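PDB 2F1L: 16S rRNA processing protein from Pseudomonas aeruginosa, which is an accessory factor needed late in assembly of the 30S ribosomal subunit, possibly of its head region, and for efficient processing of 16S rRNA. Local coordinates for residues 34-39 against 77-82. Sequence-based numbering, arbitrary orientation.
Sequences GEVKVY and LAAKLK
Leu77 and Val38 form one hydrogen-bonded pair of an antiparallel ladder, Val36 and Ala79 the other, with Lys37 and Ala78 as the non-hydrogen-bonded pair between them. Leu77 N donates to Val38 O (2.9 Å) almost straight, at 167°. The return bond from Val38 N to Leu77 O is more bent, its donor tilted from the carbonyl plane. Val36 N and Ala79 O are joined at 2.9 Å, and Ala79 N answers to Val36 O. Ala78 CA adds a C-H...O contact to Val36 O.

The apolar face carries Leu77, Val38, Ala79 and Val36. Leu77 lays CB alongside Val38 CB at 4.2 Å; the same CB rests 3.7 Å from Val38 O. Val36 CG2, set between its own backbone N and carbonyl carbon, packs 3.6 Å from Ala79 O. Ala79 CB faces the CG2 methyls of both valines, Val36 at 4.0 Å and Val38 a little farther.

Lys37 and Ala78 point to the opposite face. Glu35, just before the ladder, has CG anti to its carbonyl carbon (chi1 -67°), beside Lys80 CD at 3.8 Å, and the two side chains cross at about a right angle. An extended chi2 (-179°) carries CD onward, and OE1 ends 3.6 Å from Ala78 CB. A water donates to OE1 and, weakly, to Ala78 O. Lys80 NZ turns instead to a salt bridge with Asp85. Beyond the ladder, a second water links Gly34 O to Leu81 N.

Within the curled antiparallel sheet of the RimM N-terminal domain, strand 35-40 is flanked by strand 20-27 and strand 76-81 by strand 61-73; Ile26, Leu48, Leu67 and Leu72 pack on the apolar face.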
loop_
_atom_site.group_PDB
_atom_site.type_symbol
_atom_site.label_atom_id
_atom_site.label_comp_id
_atom_site.label_asym_id
_atom_site.label_seq_id
_atom_site.Cartn_x
_atom_site.Cartn_y
_atom_site.Cartn_z
ATOM N N GLY A 34 -3.272 11.068 -28.424
ATOM C CA GLY A 34 -2.947 12.118 -27.481
ATOM C C GLY A 34 -3.200 11.864 -26.011
ATOM O O GLY A 34 -2.995 12.768 -25.189
ATOM N N GLU A 35 -3.640 10.658 -25.664
ATOM C CA GLU A 35 -3.765 10.317 -24.243
ATOM C C GLU A 35 -2.387 10.203 -23.629
ATOM O O GLU A 35 -1.376 9.958 -24.330
ATOM C CB GLU A 35 -4.573 9.039 -24.027
ATOM C CG GLU A 35 -6.063 9.238 -24.435
ATOM C CD GLU A 35 -6.969 8.019 -24.230
ATOM O OE1 GLU A 35 -6.547 7.007 -23.631
ATOM O OE2 GLU A 35 -8.134 8.086 -24.650
ATOM N N VAL A 36 -2.357 10.391 -22.307
ATOM C CA VAL A 36 -1.133 10.256 -21.546
ATOM C C VAL A 36 -1.247 9.095 -20.532
ATOM O O VAL A 36 -2.347 8.682 -20.117
ATOM C CB VAL A 36 -0.785 11.565 -20.812
ATOM C CG1 VAL A 36 -0.430 12.670 -21.793
ATOM C CG2 VAL A 36 -1.927 12.038 -19.919
ATOM N N LYS A 37 -0.090 8.579 -20.136
ATOM C CA LYS A 37 0.003 7.520 -19.163
ATOM C C LYS A 37 0.382 8.185 -17.839
ATOM O O LYS A 37 1.237 9.055 -17.778
ATOM C CB LYS A 37 1.047 6.521 -19.602
ATOM C CG LYS A 37 1.053 5.207 -18.844
ATOM C CD LYS A 37 2.451 4.622 -18.830
ATOM C CE LYS A 37 2.518 3.107 -19.033
ATOM N NZ LYS A 37 3.863 2.693 -18.535
ATOM N N VAL A 38 -0.309 7.766 -16.799
ATOM C CA VAL A 38 -0.371 8.470 -15.540
ATOM C C VAL A 38 -0.275 7.445 -14.422
ATOM O O VAL A 38 -0.965 6.431 -14.445
ATOM C CB VAL A 38 -1.709 9.249 -15.451
ATOM C CG1 VAL A 38 -2.021 9.650 -14.051
ATOM C CG2 VAL A 38 -1.631 10.502 -16.321
ATOM N N TYR A 39 0.617 7.683 -13.468
ATOM C CA TYR A 39 0.573 6.931 -12.246
ATOM C C TYR A 39 -0.381 7.685 -11.305
ATOM O O TYR A 39 -0.397 8.930 -11.286
ATOM C CB TYR A 39 1.964 6.798 -11.616
ATOM C CG TYR A 39 2.968 5.897 -12.325
ATOM C CD1 TYR A 39 2.596 4.706 -12.892
ATOM C CD2 TYR A 39 4.322 6.215 -12.328
ATOM C CE1 TYR A 39 3.540 3.861 -13.486
ATOM C CE2 TYR A 39 5.264 5.389 -12.913
ATOM C CZ TYR A 39 4.866 4.213 -13.502
ATOM O OH TYR A 39 5.790 3.382 -14.115
ATOM N N LEU A 77 -2.929 4.483 -15.363
ATOM C CA LEU A 77 -4.078 5.081 -15.972
ATOM C C LEU A 77 -3.733 5.668 -17.327
ATOM O O LEU A 77 -2.599 6.084 -17.541
ATOM C CB LEU A 77 -4.591 6.206 -15.115
ATOM C CG LEU A 77 -5.468 5.825 -13.935
ATOM C CD1 LEU A 77 -4.604 5.246 -12.848
ATOM C CD2 LEU A 77 -6.185 7.076 -13.386
ATOM N N ALA A 78 -4.734 5.743 -18.208
ATOM C CA ALA A 78 -4.678 6.580 -19.421
ATOM C C ALA A 78 -5.702 7.702 -19.295
ATOM O O ALA A 78 -6.857 7.487 -18.912
ATOM C CB ALA A 78 -4.942 5.759 -20.684
ATOM N N ALA A 79 -5.266 8.897 -19.631
ATOM C CA ALA A 79 -6.048 10.088 -19.418
ATOM C C ALA A 79 -6.077 10.903 -20.699
ATOM O O ALA A 79 -5.051 11.032 -21.354
ATOM C CB ALA A 79 -5.422 10.890 -18.333
ATOM N N LYS A 80 -7.263 11.409 -21.042
ATOM C CA LYS A 80 -7.462 12.287 -22.175
ATOM C C LYS A 80 -7.652 13.688 -21.627
ATOM O O LYS A 80 -8.588 13.934 -20.874
ATOM C CB LYS A 80 -8.689 11.852 -22.996
ATOM C CG LYS A 80 -8.982 12.686 -24.282
ATOM C CD LYS A 80 -7.976 12.403 -25.417
ATOM C CE LYS A 80 -8.178 13.295 -26.675
ATOM N NZ LYS A 80 -8.317 14.712 -26.286
ATOM N N LEU A 81 -6.750 14.596 -22.000
ATOM C CA LEU A 81 -6.825 16.001 -21.586
ATOM C C LEU A 81 -7.389 16.868 -22.712
ATOM O O LEU A 81 -7.149 16.618 -23.901
ATOM C CB LEU A 81 -5.458 16.517 -21.162
ATOM C CG LEU A 81 -4.691 15.629 -20.176
ATOM C CD1 LEU A 81 -3.390 16.293 -19.850
ATOM C CD2 LEU A 81 -5.487 15.371 -18.922
ATOM N N LYS A 82 -8.131 17.907 -22.325
ATOM C CA LYS A 82 -8.866 18.699 -23.296
ATOM C C LYS A 82 -7.866 19.369 -24.201
ATOM O O LYS A 82 -6.895 19.929 -23.732
ATOM C CB LYS A 82 -9.779 19.733 -22.628
ATOM C CG LYS A 82 -10.674 20.429 -23.627
ATOM C CD LYS A 82 -11.754 21.266 -22.982
ATOM C CE LYS A 82 -12.489 22.025 -24.055
ATOM N NZ LYS A 82 -13.133 23.241 -23.499
HETATM O O HOH W 1 -5.249 13.964 -24.381
HETATM O O HOH W 2 -8.690 6.677 -21.631
#